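Local structure of acyl-CoA thioesterase II (Mycobacterium avium subsp. paratuberculosis, 4R9Z) at residues Pro127-Pro132 against Trp235-Arg240. The protein probably hydrolyses fatty acyl-CoA thioesters, as a double hot-dog enzyme of the C/M/P thioester hydrolase family. Residues are numbered along the deposited sequence; the frame is centred on the assembly and turned at random.
Sequences PEAPSP and WLFYDR
Pro127, Ala129 and Pro132, in the extended proline-rich loop 127-132, pack against Trp235, Phe237 and Asp239 on one side of 235-240, where the chain enters strand 236-246; the end-to-end directions of the two segments lie 141° apart, with CA of Pro132 7.5 Å from CA of Trp235 and no hydrogen bond between them. Pro132 lays its ring edge over one indole face. Its CG sits 3.6 Å from the centroid of the five-membered ring, 18° off the normal, a CH-pi contact, while CB reaches toward the ring fusion, 3.7 Å from Trp235 CD2. Two residues on, Phe237 holds CG anti to its backbone N (chi1 -170°), which lifts the phenyl off the strand toward the loop. Ala129 CB meets CE2 of Phe237 at 3.8 Å, and Pro127 CD meets CE1, across the ring, at 4.0 Å, both obliquely. Pro127 CG also lies beside the carboxylate of Asp239, whose OD1 is salt-bridged to Arg173. The loop thus covers the beginning of strand 236-246 in the second hot-dog unit, a strand running between 249-258 and 176-180; Trp177 of the latter sets its ring edge-to-face with Phe237 and hydrogen-bonds through NE1 to Pro130 O, while Tyr238 OH hydrogen-bonds to Ser199 O of helix 188-201.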
loop_
_atom_site.group_PDB
_atom_site.type_symbol
_atom_site.label_atom_id
_atom_site.label_comp_id
_atom_site.label_asym_id
_atom_site.label_seq_id
_atom_site.Cartn_x
_atom_site.Cartn_y
_atom_site.Cartn_z
ATOM N N PRO B 127 -3.010 20.915 8.063
ATOM C CA PRO B 127 -4.195 21.620 8.558
ATOM C C PRO B 127 -3.891 22.471 9.787
ATOM O O PRO B 127 -3.148 22.027 10.665
ATOM C CB PRO B 127 -5.155 20.481 8.921
ATOM C CG PRO B 127 -4.705 19.324 8.101
ATOM C CD PRO B 127 -3.217 19.458 7.990
ATOM N N GLU B 128 -4.451 23.675 9.846
ATOM C CA GLU B 128 -4.322 24.493 11.046
ATOM C C GLU B 128 -5.026 23.837 12.221
ATOM O O GLU B 128 -6.152 23.354 12.095
ATOM C CB GLU B 128 -4.870 25.896 10.825
ATOM C CG GLU B 128 -4.195 26.651 9.705
ATOM C CD GLU B 128 -4.824 28.006 9.476
ATOM O OE1 GLU B 128 -5.642 28.420 10.326
ATOM O OE2 GLU B 128 -4.497 28.658 8.461
ATOM N N ALA B 129 -4.362 23.831 13.368
ATOM C CA ALA B 129 -4.927 23.228 14.565
ATOM C C ALA B 129 -4.402 23.923 15.815
ATOM O O ALA B 129 -3.331 24.528 15.783
ATOM C CB ALA B 129 -4.605 21.746 14.603
ATOM N N PRO B 130 -5.162 23.855 16.921
ATOM C CA PRO B 130 -4.587 24.399 18.152
ATOM C C PRO B 130 -3.343 23.616 18.543
ATOM O O PRO B 130 -3.299 22.390 18.440
ATOM C CB PRO B 130 -5.707 24.213 19.178
ATOM C CG PRO B 130 -6.510 23.070 18.642
ATOM C CD PRO B 130 -6.485 23.253 17.153
ATOM N N SER B 131 -2.342 24.356 18.995
ATOM C CA SER B 131 -1.077 23.808 19.432
ATOM C C SER B 131 -1.318 22.831 20.590
ATOM O O SER B 131 -2.295 22.977 21.327
ATOM C CB SER B 131 -0.154 24.964 19.802
ATOM O OG SER B 131 0.206 25.675 18.624
ATOM N N PRO B 132 -0.441 21.825 20.745
ATOM C CA PRO B 132 -0.603 20.776 21.764
ATOM C C PRO B 132 -0.683 21.281 23.208
ATOM O O PRO B 132 -1.225 20.547 24.032
ATOM C CB PRO B 132 0.640 19.908 21.568
ATOM C CG PRO B 132 1.630 20.814 20.906
ATOM C CD PRO B 132 0.808 21.652 19.988
ATOM N N TRP B 235 6.334 17.694 18.914
ATOM C CA TRP B 235 5.064 17.041 18.594
ATOM C C TRP B 235 4.901 16.789 17.097
ATOM O O TRP B 235 5.465 17.510 16.266
ATOM C CB TRP B 235 3.886 17.871 19.107
ATOM C CG TRP B 235 3.808 17.940 20.596
ATOM C CD1 TRP B 235 4.442 18.835 21.411
ATOM C CD2 TRP B 235 3.058 17.075 21.458
ATOM N NE1 TRP B 235 4.129 18.582 22.726
ATOM C CE2 TRP B 235 3.282 17.508 22.781
ATOM C CE3 TRP B 235 2.221 15.979 21.239
ATOM C CZ2 TRP B 235 2.699 16.882 23.880
ATOM C CZ3 TRP B 235 1.643 15.356 22.333
ATOM C CH2 TRP B 235 1.885 15.811 23.637
ATOM N N LEU B 236 4.103 15.777 16.767
ATOM C CA LEU B 236 3.805 15.447 15.378
ATOM C C LEU B 236 2.300 15.424 15.139
ATOM O O LEU B 236 1.539 14.925 15.969
ATOM C CB LEU B 236 4.396 14.088 14.998
ATOM C CG LEU B 236 5.912 13.919 14.924
ATOM C CD1 LEU B 236 6.241 12.621 14.217
ATOM C CD2 LEU B 236 6.542 15.096 14.211
ATOM N N PHE B 237 1.883 15.952 13.993
ATOM C CA PHE B 237 0.476 15.957 13.605
ATOM C C PHE B 237 0.140 14.702 12.808
ATOM O O PHE B 237 0.718 14.465 11.748
ATOM C CB PHE B 237 0.162 17.204 12.779
ATOM C CG PHE B 237 -1.307 17.430 12.536
ATOM C CD1 PHE B 237 -1.944 16.854 11.447
ATOM C CD2 PHE B 237 -2.047 18.244 13.378
ATOM C CE1 PHE B 237 -3.294 17.069 11.218
ATOM C CE2 PHE B 237 -3.394 18.466 13.146
ATOM C CZ PHE B 237 -4.018 17.876 12.070
ATOM N N TYR B 238 -0.799 13.906 13.307
ATOM C CA TYR B 238 -1.221 12.710 12.586
ATOM C C TYR B 238 -2.688 12.799 12.208
ATOM O O TYR B 238 -3.570 12.474 13.003
ATOM C CB TYR B 238 -0.969 11.455 13.421
ATOM C CG TYR B 238 -1.057 10.165 12.638
ATOM C CD1 TYR B 238 -0.800 10.140 11.274
ATOM C CD2 TYR B 238 -1.366 8.962 13.269
ATOM C CE1 TYR B 238 -0.869 8.960 10.553
ATOM C CE2 TYR B 238 -1.434 7.773 12.557
ATOM C CZ TYR B 238 -1.184 7.781 11.201
ATOM O OH TYR B 238 -1.249 6.606 10.486
ATOM N N ASP B 239 -2.936 13.219 10.974
ATOM C CA ASP B 239 -4.285 13.292 10.438
ATOM C C ASP B 239 -4.785 11.884 10.140
ATOM O O ASP B 239 -4.118 11.121 9.453
ATOM C CB ASP B 239 -4.297 14.155 9.176
ATOM C CG ASP B 239 -5.635 14.809 8.929
ATOM O OD1 ASP B 239 -6.532 14.664 9.787
ATOM O OD2 ASP B 239 -5.781 15.480 7.885
ATOM N N ARG B 240 -5.960 11.546 10.666
ATOM C CA ARG B 240 -6.511 10.198 10.537
ATOM C C ARG B 240 -7.953 10.238 10.057
ATOM O O ARG B 240 -8.730 11.096 10.475
ATOM C CB ARG B 240 -6.458 9.456 11.875
ATOM C CG ARG B 240 -5.102 9.435 12.558
ATOM C CD ARG B 240 -5.178 8.736 13.921
ATOM N NE ARG B 240 -6.034 9.448 14.865
ATOM C CZ ARG B 240 -6.340 9.010 16.085
ATOM N NH1 ARG B 240 -5.858 7.855 16.525
ATOM N NH2 ARG B 240 -7.128 9.732 16.872
#